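Local atomic coordinates of glutathione S-transferase (Pseudomonas fluorescens, PDB entry 3M3M), a protein that probably catalyses the conjugation of glutathione to electrophilic substrates and binds glutathione together with a sodium ion. Residues Y16-M21 with N74-G79; N23-P28 with S80-S85; E68-L73 with D161-A166; L94-F99 with Y151-H156. All coordinates share one frame; numbering follows the deposited sequence.

Overall arrangement
The four contacts run from the thioredoxin-like N-terminal domain into the all-helical C-terminal domain. Contact 1 packs helix 13-24 against helix 69-77. Contact 2 continues that packing at the C-terminal end of helix 13-24 and in the loop after helix 69-77, its centre about 6 Å from that of contact 1. Contact 3 sets the start of helix 69-77 with its N-cap Glu-68, where glutathione and sodium are bound, against helix 159-168 of the second domain; its centre is about 7 Å from that of contact 1. Contact 4 lies within the C-terminal domain, about 11 Å from contact 3 between centres, and is joined to it through Asp-161 and Leu-152. In contact 1, the Ile-18 side chain comes within about 7 Å of glutathione, whereas contact 2 lies away from the ligand site.

Contact 1 of 4, residues Y16-M21 with N74-G79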
loop_
_atom_site.group_PDB
_atom_site.type_symbol
_atom_site.label_atom_id
_atom_site.label_comp_id
_atom_site.label_asym_id
_atom_site.label_seq_id
_atom_site.Cartn_x
_atom_site.Cartn_y
_atom_site.Cartn_z
ATOM N N TYR A 16 -4.440 1.984 3.760
ATOM C CA TYR A 16 -3.646 3.172 3.999
ATOM C C TYR A 16 -3.216 3.881 2.698
ATOM O O TYR A 16 -3.221 5.128 2.588
ATOM C CB TYR A 16 -2.404 2.802 4.825
ATOM C CG TYR A 16 -1.476 3.994 5.060
ATOM C CD1 TYR A 16 -1.987 5.319 5.347
ATOM C CD2 TYR A 16 -0.084 3.786 4.950
ATOM C CE1 TYR A 16 -1.065 6.407 5.547
ATOM C CE2 TYR A 16 0.843 4.863 5.146
ATOM C CZ TYR A 16 0.306 6.153 5.479
ATOM O OH TYR A 16 1.203 7.212 5.618
ATOM N N LYS A 17 -2.872 3.107 1.638
ATOM C CA LYS A 17 -2.586 3.729 0.367
ATOM C C LYS A 17 -3.668 4.696 -0.068
ATOM O O LYS A 17 -3.321 5.786 -0.575
ATOM C CB LYS A 17 -2.567 2.656 -0.779
ATOM C CG LYS A 17 -1.432 1.650 -0.657
ATOM C CD LYS A 17 -1.714 0.457 -1.569
ATOM C CE LYS A 17 -0.649 -0.610 -1.353
ATOM N NZ LYS A 17 -0.879 -1.825 -2.249
ATOM N N ILE A 18 -4.945 4.347 0.157
ATOM C CA ILE A 18 -6.066 5.169 -0.312
ATOM C C ILE A 18 -6.290 6.369 0.655
ATOM O O ILE A 18 -6.515 7.514 0.190
ATOM C CB ILE A 18 -7.312 4.316 -0.436
ATOM C CG1 ILE A 18 -7.014 3.022 -1.292
ATOM C CG2 ILE A 18 -8.412 5.133 -1.112
ATOM C CD1 ILE A 18 -6.197 3.277 -2.596
ATOM N N LYS A 19 -6.167 6.127 1.944
ATOM C CA LYS A 19 -6.223 7.281 2.928
ATOM C C LYS A 19 -5.146 8.297 2.521
ATOM O O LYS A 19 -5.390 9.521 2.450
ATOM C CB LYS A 19 -5.943 6.756 4.355
ATOM C CG LYS A 19 -5.960 7.951 5.376
ATOM C CD LYS A 19 -5.398 7.507 6.738
ATOM C CE LYS A 19 -5.324 8.777 7.685
ATOM N NZ LYS A 19 -4.863 8.332 9.074
ATOM N N LEU A 20 -3.914 7.799 2.337
ATOM C CA LEU A 20 -2.820 8.739 1.975
ATOM C C LEU A 20 -3.089 9.493 0.667
ATOM O O LEU A 20 -2.979 10.736 0.599
ATOM C CB LEU A 20 -1.504 7.912 1.818
ATOM C CG LEU A 20 -0.228 8.745 1.503
ATOM C CD1 LEU A 20 -0.054 10.074 2.478
ATOM C CD2 LEU A 20 0.997 7.771 1.678
HETATM N N MSE A 21 -3.493 8.737 -0.375
HETATM C CA MSE A 21 -3.787 9.418 -1.675
HETATM C C MSE A 21 -4.915 10.473 -1.600
HETATM O O MSE A 21 -4.733 11.590 -2.114
HETATM C CB MSE A 21 -4.163 8.353 -2.677
HETATM C CG MSE A 21 -4.500 8.840 -4.095
HETATM SE SE MSE A 21 -2.806 9.178 -5.105
HETATM C CE MSE A 21 -2.277 10.977 -4.474
ATOM N N ASN A 74 -4.473 4.546 -9.243
ATOM C CA ASN A 74 -4.455 5.111 -10.630
ATOM C C ASN A 74 -5.661 6.022 -10.928
ATOM O O ASN A 74 -5.473 7.086 -11.628
ATOM C CB ASN A 74 -4.389 3.959 -11.625
ATOM C CG ASN A 74 -2.897 3.492 -11.881
ATOM O OD1 ASN A 74 -2.207 4.039 -12.735
ATOM N ND2 ASN A 74 -2.392 2.618 -11.055
ATOM N N PHE A 75 -6.863 5.595 -10.518
ATOM C CA PHE A 75 -8.075 6.408 -10.781
ATOM C C PHE A 75 -7.921 7.788 -10.082
ATOM O O PHE A 75 -8.202 8.833 -10.718
ATOM C CB PHE A 75 -9.240 5.715 -10.175
ATOM C CG PHE A 75 -10.489 6.429 -10.288
ATOM C CD1 PHE A 75 -11.115 6.530 -11.546
ATOM C CD2 PHE A 75 -11.073 7.093 -9.141
ATOM C CE1 PHE A 75 -12.386 7.208 -11.673
ATOM C CE2 PHE A 75 -12.341 7.764 -9.302
ATOM C CZ PHE A 75 -12.912 7.869 -10.569
ATOM N N LEU A 76 -7.495 7.784 -8.804
ATOM C CA LEU A 76 -7.420 9.086 -8.056
ATOM C C LEU A 76 -6.341 9.994 -8.588
ATOM O O LEU A 76 -6.483 11.259 -8.612
ATOM C CB LEU A 76 -7.188 8.834 -6.539
ATOM C CG LEU A 76 -8.359 8.123 -5.888
ATOM C CD1 LEU A 76 -8.072 7.682 -4.415
ATOM C CD2 LEU A 76 -9.659 8.977 -5.964
ATOM N N ALA A 77 -5.247 9.417 -9.031
ATOM C CA ALA A 77 -4.010 10.191 -9.385
ATOM C C ALA A 77 -4.017 10.687 -10.844
ATOM O O ALA A 77 -3.128 11.448 -11.274
ATOM C CB ALA A 77 -2.727 9.345 -9.172
ATOM N N ASP A 78 -4.912 10.116 -11.658
ATOM C CA ASP A 78 -4.691 10.318 -13.113
ATOM C C ASP A 78 -4.891 11.841 -13.363
ATOM O O ASP A 78 -5.821 12.469 -12.814
ATOM C CB ASP A 78 -5.687 9.517 -13.901
ATOM C CG ASP A 78 -5.679 9.886 -15.370
ATOM O OD1 ASP A 78 -6.745 10.450 -15.811
ATOM O OD2 ASP A 78 -4.561 9.758 -15.964
ATOM N N GLY A 79 -3.967 12.396 -14.150
ATOM C CA GLY A 79 -3.962 13.864 -14.384
ATOM C C GLY A 79 -3.292 14.684 -13.313
ATOM O O GLY A 79 -3.361 15.922 -13.399
#
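Apolar contact carries the whole meeting of Met-21, here selenomethionine, with Leu-76. CG of Met-21 rests 3.6 Å from CB of Leu-76 and 3.8 Å from its CD1, the two side chains running past each other in opposite directions. With CG anti to the backbone N (chi1 -180°) and the chain bent at its next two torsions, Met-21 turns its selenium toward Ala-77, the residue after Leu-76, SE lying 4.1 Å from CB of Ala-77. A flexible unbranched chain suits this place, since it can fold along a small methyl. Branched side chains fill the other end: CG2 of Ile-18 touches CD1 of Leu-76 at 4.2 Å, the two chains crossing at about a right angle. These helices, 13-24 and 69-77, belong to the thioredoxin-like domain, where Leu-76 also reaches Leu-58 of strand 57-60. All four touching residues are buried, and they hold together by shape and exclusion of water, without directional bonds; Lys-17 supplies polar links to Ser-69 and Asn-70 nearby.

Contact 2 of 4, residues N23-P28 with S80-S85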
loop_
_atom_site.group_PDB
_atom_site.type_symbol
_atom_site.label_atom_id
_atom_site.label_comp_id
_atom_site.label_asym_id
_atom_site.label_seq_id
_atom_site.Cartn_x
_atom_site.Cartn_y
_atom_site.Cartn_z
ATOM N N ASN A 23 -5.857 12.217 1.027
ATOM C CA ASN A 23 -5.337 13.418 1.754
ATOM C C ASN A 23 -4.305 14.204 0.944
ATOM O O ASN A 23 -4.326 15.426 0.928
ATOM C CB ASN A 23 -4.799 13.030 3.161
ATOM C CG ASN A 23 -5.944 12.732 4.095
ATOM O OD1 ASN A 23 -6.460 13.676 4.752
ATOM N ND2 ASN A 23 -6.439 11.509 4.106
ATOM N N LEU A 24 -3.425 13.515 0.221
ATOM C CA LEU A 24 -2.391 14.232 -0.548
ATOM C C LEU A 24 -3.112 15.108 -1.616
ATOM O O LEU A 24 -2.645 16.208 -1.878
ATOM C CB LEU A 24 -1.490 13.246 -1.321
ATOM C CG LEU A 24 -0.480 12.617 -0.399
ATOM C CD1 LEU A 24 0.160 11.375 -1.206
ATOM C CD2 LEU A 24 0.662 13.644 0.069
ATOM N N LEU A 25 -4.245 14.640 -2.134
ATOM C CA LEU A 25 -4.978 15.375 -3.155
ATOM C C LEU A 25 -6.121 16.277 -2.640
ATOM O O LEU A 25 -6.828 16.914 -3.477
ATOM C CB LEU A 25 -5.572 14.414 -4.224
ATOM C CG LEU A 25 -4.425 13.932 -5.126
ATOM C CD1 LEU A 25 -4.870 12.630 -5.847
ATOM C CD2 LEU A 25 -3.872 14.989 -6.107
ATOM N N GLY A 26 -6.281 16.350 -1.301
ATOM C CA GLY A 26 -7.281 17.219 -0.744
ATOM C C GLY A 26 -8.686 16.778 -1.066
ATOM O O GLY A 26 -9.597 17.642 -1.220
ATOM N N LEU A 27 -8.906 15.463 -1.304
ATOM C CA LEU A 27 -10.238 15.024 -1.750
ATOM C C LEU A 27 -11.125 14.571 -0.568
ATOM O O LEU A 27 -10.654 13.886 0.339
ATOM C CB LEU A 27 -10.146 13.888 -2.752
ATOM C CG LEU A 27 -9.277 14.090 -3.980
ATOM C CD1 LEU A 27 -9.094 12.769 -4.739
ATOM C CD2 LEU A 27 -9.963 15.132 -4.865
ATOM N N PRO A 28 -12.407 14.957 -0.585
ATOM C CA PRO A 28 -13.207 14.693 0.595
ATOM C C PRO A 28 -13.703 13.267 0.523
ATOM O O PRO A 28 -13.914 12.787 -0.545
ATOM C CB PRO A 28 -14.434 15.647 0.436
ATOM C CG PRO A 28 -14.538 15.864 -1.030
ATOM C CD PRO A 28 -13.063 15.900 -1.516
ATOM N N SER A 80 -2.702 14.057 -12.265
ATOM C CA SER A 80 -2.004 14.780 -11.214
ATOM C C SER A 80 -0.509 14.582 -11.337
ATOM O O SER A 80 -0.016 13.740 -12.154
ATOM C CB SER A 80 -2.441 14.350 -9.785
ATOM O OG SER A 80 -1.899 13.040 -9.525
ATOM N N GLN A 81 0.254 15.266 -10.474
ATOM C CA GLN A 81 1.683 15.110 -10.471
ATOM C C GLN A 81 2.064 13.714 -9.904
ATOM O O GLN A 81 3.280 13.390 -9.864
ATOM C CB GLN A 81 2.330 16.116 -9.531
ATOM C CG GLN A 81 1.864 16.011 -8.062
ATOM C CD GLN A 81 0.602 16.875 -7.753
ATOM O OE1 GLN A 81 -0.284 17.122 -8.621
ATOM N NE2 GLN A 81 0.537 17.334 -6.501
ATOM N N PHE A 82 1.080 12.964 -9.412
ATOM C CA PHE A 82 1.459 11.584 -8.856
ATOM C C PHE A 82 1.427 10.455 -9.860
ATOM O O PHE A 82 1.721 9.287 -9.476
ATOM C CB PHE A 82 0.539 11.256 -7.670
ATOM C CG PHE A 82 0.641 12.284 -6.604
ATOM C CD1 PHE A 82 1.700 12.218 -5.720
ATOM C CD2 PHE A 82 -0.365 13.254 -6.427
ATOM C CE1 PHE A 82 1.801 13.133 -4.654
ATOM C CE2 PHE A 82 -0.269 14.209 -5.362
ATOM C CZ PHE A 82 0.822 14.147 -4.508
ATOM N N LEU A 83 1.033 10.766 -11.097
ATOM C CA LEU A 83 0.975 9.699 -12.154
ATOM C C LEU A 83 1.455 10.399 -13.458
ATOM O O LEU A 83 0.692 11.201 -14.036
ATOM C CB LEU A 83 -0.488 9.159 -12.340
ATOM C CG LEU A 83 -0.590 8.098 -13.480
ATOM C CD1 LEU A 83 0.326 6.947 -13.155
ATOM C CD2 LEU A 83 -2.011 7.720 -13.589
ATOM N N PRO A 84 2.663 10.037 -13.926
ATOM C CA PRO A 84 3.201 10.601 -15.166
ATOM C C PRO A 84 2.302 10.251 -16.339
ATOM O O PRO A 84 1.696 9.197 -16.371
ATOM C CB PRO A 84 4.575 9.939 -15.328
ATOM C CG PRO A 84 4.974 9.417 -13.942
ATOM C CD PRO A 84 3.644 9.195 -13.198
ATOM N N SER A 85 2.205 11.154 -17.313
ATOM C CA SER A 85 1.437 10.838 -18.531
ATOM C C SER A 85 2.364 10.265 -19.644
ATOM O O SER A 85 1.852 9.573 -20.519
ATOM C CB SER A 85 0.734 12.140 -19.032
ATOM O OG SER A 85 1.745 13.139 -19.113
#
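An ST turn at Ser-80, in the link between helix 69-77 and helix 87-117, presents Phe-82 to Leu-24 and Leu-25 at the end of helix 13-24. That helix finishes in a Schellman motif with Gly-26 at positive phi, a conformation glycine adopts readily. CD2 of Leu-25 approaches the edge of the Phe-82 ring near its plane, 3.8 Å from CE2, the two side chains lying alongside and pointing opposite ways. The same methyl lies 4.0 Å from CB of Ser-80. One residue earlier, CB of Leu-24 is 4.0 Å from CZ of Phe-82. A flat ring suits this junction because it can meet both leucines at once while Phe-82 also packs on Ala-77 and Ile-159. On the polar side, OG of Ser-80 is hydrogen-bonded to Ala-77 O, which ties the turn to the helix just ended. With chi1 at 72°, this OG sits between the backbone N and the carbonyl carbon, where it also accepts the N-H of Phe-82 at 3.0 Å, the angle at the hydrogen being 154°.

Contact 3 of 4, residues E68-L73 with D161-A166. With NA (sodium ion), chain C; GSH (glutathione), chain B.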
loop_
_atom_site.group_PDB
_atom_site.type_symbol
_atom_site.label_atom_id
_atom_site.label_comp_id
_atom_site.label_asym_id
_atom_site.label_seq_id
_atom_site.Cartn_x
_atom_site.Cartn_y
_atom_site.Cartn_z
ATOM N N GLU A 68 -9.211 -3.138 -5.865
ATOM C CA GLU A 68 -7.765 -3.198 -5.982
ATOM C C GLU A 68 -7.159 -1.829 -5.621
ATOM O O GLU A 68 -7.291 -0.940 -6.302
ATOM C CB GLU A 68 -7.323 -3.675 -7.348
ATOM C CG GLU A 68 -7.604 -5.151 -7.584
ATOM C CD GLU A 68 -6.851 -6.077 -6.666
ATOM O OE1 GLU A 68 -5.708 -5.825 -6.406
ATOM O OE2 GLU A 68 -7.434 -7.060 -6.344
ATOM N N SER A 69 -6.461 -1.799 -4.507
ATOM C CA SER A 69 -5.858 -0.569 -4.015
ATOM C C SER A 69 -5.010 0.079 -5.073
ATOM O O SER A 69 -5.077 1.298 -5.213
ATOM C CB SER A 69 -4.964 -0.852 -2.757
ATOM O OG SER A 69 -3.881 -1.734 -3.039
ATOM N N ASN A 70 -4.228 -0.696 -5.813
ATOM C CA ASN A 70 -3.351 -0.026 -6.799
ATOM C C ASN A 70 -4.133 0.530 -8.012
ATOM O O ASN A 70 -3.688 1.514 -8.616
ATOM C CB ASN A 70 -2.223 -0.927 -7.264
ATOM C CG ASN A 70 -1.154 -1.132 -6.192
ATOM O OD1 ASN A 70 -1.172 -0.519 -5.136
ATOM N ND2 ASN A 70 -0.250 -2.070 -6.447
ATOM N N ALA A 71 -5.311 -0.078 -8.314
ATOM C CA ALA A 71 -6.143 0.492 -9.436
ATOM C C ALA A 71 -6.839 1.747 -8.921
ATOM O O ALA A 71 -6.881 2.743 -9.617
ATOM C CB ALA A 71 -7.207 -0.542 -9.881
ATOM N N ILE A 72 -7.229 1.699 -7.666
ATOM C CA ILE A 72 -7.811 2.933 -7.053
ATOM C C ILE A 72 -6.794 4.081 -7.033
ATOM O O ILE A 72 -7.146 5.231 -7.381
ATOM C CB ILE A 72 -8.374 2.626 -5.622
ATOM C CG1 ILE A 72 -9.546 1.609 -5.709
ATOM C CG2 ILE A 72 -8.811 4.012 -4.962
ATOM C CD1 ILE A 72 -9.744 0.934 -4.304
ATOM N N LEU A 73 -5.523 3.824 -6.727
ATOM C CA LEU A 73 -4.508 4.858 -6.807
ATOM C C LEU A 73 -4.452 5.433 -8.223
ATOM O O LEU A 73 -4.341 6.668 -8.404
ATOM C CB LEU A 73 -3.121 4.327 -6.418
ATOM C CG LEU A 73 -2.926 3.924 -4.935
ATOM C CD1 LEU A 73 -1.510 3.330 -4.750
ATOM C CD2 LEU A 73 -3.124 5.240 -4.080
ATOM N N ASP A 161 5.574 5.039 -5.322
ATOM C CA ASP A 161 6.107 5.212 -3.933
ATOM C C ASP A 161 4.995 4.993 -2.931
ATOM O O ASP A 161 5.229 4.398 -1.911
ATOM C CB ASP A 161 6.640 6.667 -3.821
ATOM C CG ASP A 161 7.748 6.956 -4.867
ATOM O OD1 ASP A 161 8.838 6.360 -4.816
ATOM O OD2 ASP A 161 7.482 7.768 -5.755
ATOM N N ILE A 162 3.819 5.588 -3.174
ATOM C CA ILE A 162 2.681 5.442 -2.250
ATOM C C ILE A 162 2.379 3.908 -2.094
ATOM O O ILE A 162 2.245 3.378 -0.939
ATOM C CB ILE A 162 1.480 6.149 -2.738
ATOM C CG1 ILE A 162 1.729 7.709 -2.694
ATOM C CG2 ILE A 162 0.240 5.758 -1.850
ATOM C CD1 ILE A 162 0.694 8.495 -3.472
ATOM N N ALA A 163 2.303 3.205 -3.208
ATOM C CA ALA A 163 2.007 1.740 -3.147
ATOM C C ALA A 163 3.030 0.998 -2.258
ATOM O O ALA A 163 2.686 0.073 -1.468
ATOM C CB ALA A 163 1.979 1.189 -4.596
ATOM N N LEU A 164 4.334 1.285 -2.450
ATOM C CA LEU A 164 5.387 0.574 -1.687
ATOM C C LEU A 164 5.606 1.140 -0.266
ATOM O O LEU A 164 6.075 0.383 0.624
ATOM C CB LEU A 164 6.702 0.516 -2.487
ATOM C CG LEU A 164 6.542 -0.579 -3.598
ATOM C CD1 LEU A 164 7.364 -0.385 -4.744
ATOM C CD2 LEU A 164 6.790 -1.945 -3.016
ATOM N N TYR A 165 5.261 2.422 -0.018
ATOM C CA TYR A 165 5.477 2.977 1.310
ATOM C C TYR A 165 4.520 2.354 2.295
ATOM O O TYR A 165 4.891 2.174 3.466
ATOM C CB TYR A 165 5.215 4.478 1.254
ATOM C CG TYR A 165 5.403 5.174 2.589
ATOM C CD1 TYR A 165 6.733 5.526 3.047
ATOM C CD2 TYR A 165 4.301 5.443 3.390
ATOM C CE1 TYR A 165 6.900 6.128 4.290
ATOM C CE2 TYR A 165 4.495 6.033 4.685
ATOM C CZ TYR A 165 5.770 6.326 5.087
ATOM O OH TYR A 165 5.924 6.913 6.364
ATOM N N ALA A 166 3.304 2.018 1.819
ATOM C CA ALA A 166 2.242 1.640 2.763
ATOM C C ALA A 166 2.670 0.484 3.673
ATOM O O ALA A 166 2.495 0.607 4.898
ATOM C CB ALA A 166 0.900 1.296 2.002
HETATM NA NA NA C . -3.905 -3.625 -5.933
HETATM N N1 GSH B . -4.734 -7.022 -4.216
HETATM C CA1 GSH B . -5.652 -6.357 -3.209
HETATM C C1 GSH B . -5.413 -4.847 -3.121
HETATM O O11 GSH B . -6.416 -4.112 -2.887
HETATM O O12 GSH B . -4.230 -4.421 -3.226
HETATM C CB1 GSH B . -5.349 -7.063 -1.848
HETATM C CG1 GSH B . -6.238 -6.416 -0.833
HETATM C CD1 GSH B . -6.286 -7.257 0.461
HETATM O OE1 GSH B . -5.544 -8.427 0.581
HETATM N N2 GSH B . -7.061 -6.868 1.516
HETATM C CA2 GSH B . -7.087 -7.664 2.742
HETATM C C2 GSH B . -8.433 -8.236 2.841
HETATM O O2 GSH B . -9.458 -7.471 2.479
HETATM C CB2 GSH B . -6.813 -6.680 3.911
HETATM S SG2 GSH B . -5.084 -5.942 3.774
HETATM N N3 GSH B . -8.605 -9.480 3.259
HETATM C CA3 GSH B . -9.987 -9.963 3.419
HETATM C C3 GSH B . -10.171 -11.401 2.970
HETATM O O31 GSH B . -11.161 -12.078 3.384
HETATM O O32 GSH B . -9.366 -11.888 2.160
#
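The amide of Asn-70 meets the methyl of Ala-163 on one side of its plane: CB of Ala-163 is 3.6 Å from OD1 and stands well above the plane rather than in it. Beyond the opposite face lies the sodium ion. The amide's polar ends are held by other residues, OD1 by Lys-17 and ND2 by Glu-100, which should fix its rotation. Alanine leaves room for this polar group to come close. Alongside, CD1 of Leu-73 touches the same methyl at 4.1 Å, while CD2 reaches CG2 of Ile-162, also at 4.1 Å, the two branched chains crossing obliquely. Ser-69 to Leu-73 spell the SNAIL motif of glutathione transferases, which holds the gamma-glutamyl end of glutathione at the start of a helix. Here Ser-69 N donates to O11 of glutathione at 2.8 Å and an almost straight 169°, and Ser-69 OG donates to O12 at 2.7 Å; the helix start would probably favour the bound carboxylate. Glu-68, at the N-cap position, receives the glutathione amino group N1 on OE1 at 2.7 Å. That same OE1 binds the sodium ion at 2.9 Å, and O12 of glutathione is a second ligand of the metal.

Contact 4 of 4, residues L94-F99 with Y151-H156; sequences LQWQFF and YLVGEH
A water joins the carbonyl of Leu-152 to the indole of Trp-96: it donates to Leu-152 O at 2.6 Å and accepts from Trp-96 NE1 at 2.9 Å. Because the water lies at the edge of the indole, in its plane, the N-H is met from the direction in which it points. Leu-152 also touches the ring itself. Its CB sits 3.9 Å from the centroid of the five-membered ring and only 6° off the normal, a CH-pi contact over one face, while CD2 lies over the same face nearer the rim. On the opposite face, the amide nitrogen NE2 of Gln-95 stands 3.4 Å above the plane. Val-153 adds CG2, 3.7 Å from CD1 of Trp-96. Val-153 opens a type II' turn in which Gly-154 takes the positive phi. The contact packs the long helix 87-117 against the loop leading into helix 159-168, and Trp-96 also touches Ala-160 and Leu-164 there. Leu-152 N is bonded to Asp-161, which also receives Ser-158 N, consistent with the capping box conserved at this helix start in glutathione transferases. Tryptophan thus fits both demands of the site: a broad face for Leu-152, with Val-153 packed against CD1, and one N-H, on a buried residue, that is met by a water which also serves a backbone carbonyl.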
loop_
_atom_site.group_PDB
_atom_site.type_symbol
_atom_site.label_atom_id
_atom_site.label_comp_id
_atom_site.label_asym_id
_atom_site.label_seq_id
_atom_site.Cartn_x
_atom_site.Cartn_y
_atom_site.Cartn_z
ATOM N N LEU A 94 3.717 1.714 -13.151
ATOM C CA LEU A 94 2.895 0.449 -13.090
ATOM C C LEU A 94 3.822 -0.700 -12.808
ATOM O O LEU A 94 3.445 -1.558 -12.064
ATOM C CB LEU A 94 2.137 0.180 -14.433
ATOM C CG LEU A 94 1.049 1.270 -14.640
ATOM C CD1 LEU A 94 0.433 1.085 -16.045
ATOM C CD2 LEU A 94 -0.093 1.109 -13.593
ATOM N N GLN A 95 5.060 -0.663 -13.296
ATOM C CA GLN A 95 6.005 -1.760 -13.015
ATOM C C GLN A 95 6.173 -1.884 -11.502
ATOM O O GLN A 95 6.107 -2.969 -10.987
ATOM C CB GLN A 95 7.347 -1.386 -13.699
ATOM C CG GLN A 95 8.488 -2.254 -13.327
ATOM C CD GLN A 95 9.764 -1.607 -13.845
ATOM O OE1 GLN A 95 10.116 -1.717 -15.029
ATOM N NE2 GLN A 95 10.461 -0.877 -12.935
ATOM N N TRP A 96 6.488 -0.778 -10.812
ATOM C CA TRP A 96 6.677 -0.865 -9.391
ATOM C C TRP A 96 5.366 -1.315 -8.663
ATOM O O TRP A 96 5.457 -1.985 -7.651
ATOM C CB TRP A 96 7.187 0.507 -8.836
ATOM C CG TRP A 96 8.600 0.699 -9.182
ATOM C CD1 TRP A 96 9.064 1.523 -10.178
ATOM C CD2 TRP A 96 9.713 -0.057 -8.712
ATOM N NE1 TRP A 96 10.430 1.372 -10.347
ATOM C CE2 TRP A 96 10.869 0.441 -9.421
ATOM C CE3 TRP A 96 9.881 -1.042 -7.699
ATOM C CZ2 TRP A 96 12.152 -0.067 -9.208
ATOM C CZ3 TRP A 96 11.196 -1.554 -7.501
ATOM C CH2 TRP A 96 12.303 -1.031 -8.246
ATOM N N GLN A 97 4.223 -0.884 -9.157
ATOM C CA GLN A 97 2.962 -1.350 -8.540
ATOM C C GLN A 97 2.695 -2.871 -8.744
ATOM O O GLN A 97 2.217 -3.483 -7.783
ATOM C CB GLN A 97 1.790 -0.544 -9.038
ATOM C CG GLN A 97 1.852 1.000 -8.609
ATOM C CD GLN A 97 0.586 1.666 -8.963
ATOM O OE1 GLN A 97 0.131 1.557 -10.112
ATOM N NE2 GLN A 97 -0.027 2.344 -7.978
ATOM N N PHE A 98 2.915 -3.450 -9.932
ATOM C CA PHE A 98 2.716 -4.892 -10.076
ATOM C C PHE A 98 3.774 -5.594 -9.248
ATOM O O PHE A 98 3.492 -6.634 -8.648
ATOM C CB PHE A 98 2.769 -5.223 -11.581
ATOM C CG PHE A 98 1.535 -4.773 -12.293
ATOM C CD1 PHE A 98 0.328 -5.378 -11.963
ATOM C CD2 PHE A 98 1.567 -3.777 -13.286
ATOM C CE1 PHE A 98 -0.868 -4.978 -12.601
ATOM C CE2 PHE A 98 0.431 -3.356 -13.925
ATOM C CZ PHE A 98 -0.815 -3.961 -13.572
ATOM N N PHE A 99 5.026 -5.087 -9.274
ATOM C CA PHE A 99 6.064 -5.658 -8.420
ATOM C C PHE A 99 5.630 -5.646 -6.960
ATOM O O PHE A 99 5.818 -6.612 -6.220
ATOM C CB PHE A 99 7.357 -4.795 -8.563
ATOM C CG PHE A 99 8.383 -4.947 -7.418
ATOM C CD1 PHE A 99 9.404 -5.910 -7.448
ATOM C CD2 PHE A 99 8.327 -4.009 -6.303
ATOM C CE1 PHE A 99 10.359 -6.011 -6.340
ATOM C CE2 PHE A 99 9.299 -4.079 -5.288
ATOM C CZ PHE A 99 10.274 -5.036 -5.296
ATOM N N TYR A 151 13.198 8.809 -5.749
ATOM C CA TYR A 151 11.865 8.114 -5.689
ATOM C C TYR A 151 12.002 6.931 -6.634
ATOM O O TYR A 151 13.064 6.759 -7.294
ATOM C CB TYR A 151 10.728 9.024 -6.155
ATOM C CG TYR A 151 10.497 10.132 -5.149
ATOM C CD1 TYR A 151 9.831 9.891 -3.934
ATOM C CD2 TYR A 151 10.959 11.404 -5.401
ATOM C CE1 TYR A 151 9.632 10.948 -2.992
ATOM C CE2 TYR A 151 10.795 12.444 -4.451
ATOM C CZ TYR A 151 10.107 12.202 -3.281
ATOM O OH TYR A 151 9.880 13.273 -2.402
ATOM N N LEU A 152 10.997 6.052 -6.637
ATOM C CA LEU A 152 11.201 4.827 -7.452
ATOM C C LEU A 152 11.259 5.138 -8.915
ATOM O O LEU A 152 11.972 4.411 -9.659
ATOM C CB LEU A 152 10.066 3.776 -7.139
ATOM C CG LEU A 152 10.297 3.245 -5.721
ATOM C CD1 LEU A 152 8.988 2.533 -5.340
ATOM C CD2 LEU A 152 11.471 2.271 -5.633
ATOM N N VAL A 153 10.520 6.182 -9.351
ATOM C CA VAL A 153 10.503 6.561 -10.748
ATOM C C VAL A 153 11.096 7.978 -10.827
ATOM O O VAL A 153 10.377 8.974 -10.627
ATOM C CB VAL A 153 9.103 6.478 -11.399
ATOM C CG1 VAL A 153 9.127 6.878 -12.905
ATOM C CG2 VAL A 153 8.475 4.982 -11.284
ATOM N N GLY A 154 12.430 8.029 -11.005
ATOM C CA GLY A 154 13.106 9.315 -11.137
ATOM C C GLY A 154 12.974 10.261 -9.968
ATOM O O GLY A 154 13.182 9.873 -8.808
ATOM N N GLU A 155 12.741 11.531 -10.297
ATOM C CA GLU A 155 12.765 12.596 -9.305
ATOM C C GLU A 155 11.432 12.975 -8.811
ATOM O O GLU A 155 11.332 14.065 -8.169
ATOM C CB GLU A 155 13.382 13.893 -9.986
ATOM C CG GLU A 155 14.825 13.740 -10.371
ATOM C CD GLU A 155 15.757 13.978 -9.163
ATOM O OE1 GLU A 155 15.391 14.775 -8.238
ATOM O OE2 GLU A 155 16.883 13.418 -9.148
ATOM N N HIS A 156 10.354 12.238 -9.172
ATOM C CA HIS A 156 9.028 12.743 -8.822
ATOM C C HIS A 156 8.316 11.625 -7.992
ATOM O O HIS A 156 8.216 10.469 -8.437
ATOM C CB HIS A 156 8.208 13.067 -10.066
ATOM C CG HIS A 156 8.821 14.183 -10.876
ATOM N ND1 HIS A 156 8.722 15.501 -10.496
ATOM C CD2 HIS A 156 9.666 14.161 -11.939
ATOM C CE1 HIS A 156 9.392 16.268 -11.341
ATOM N NE2 HIS A 156 9.988 15.477 -12.226
HETATM O O HOH W 1 11.976 3.235 -12.023
#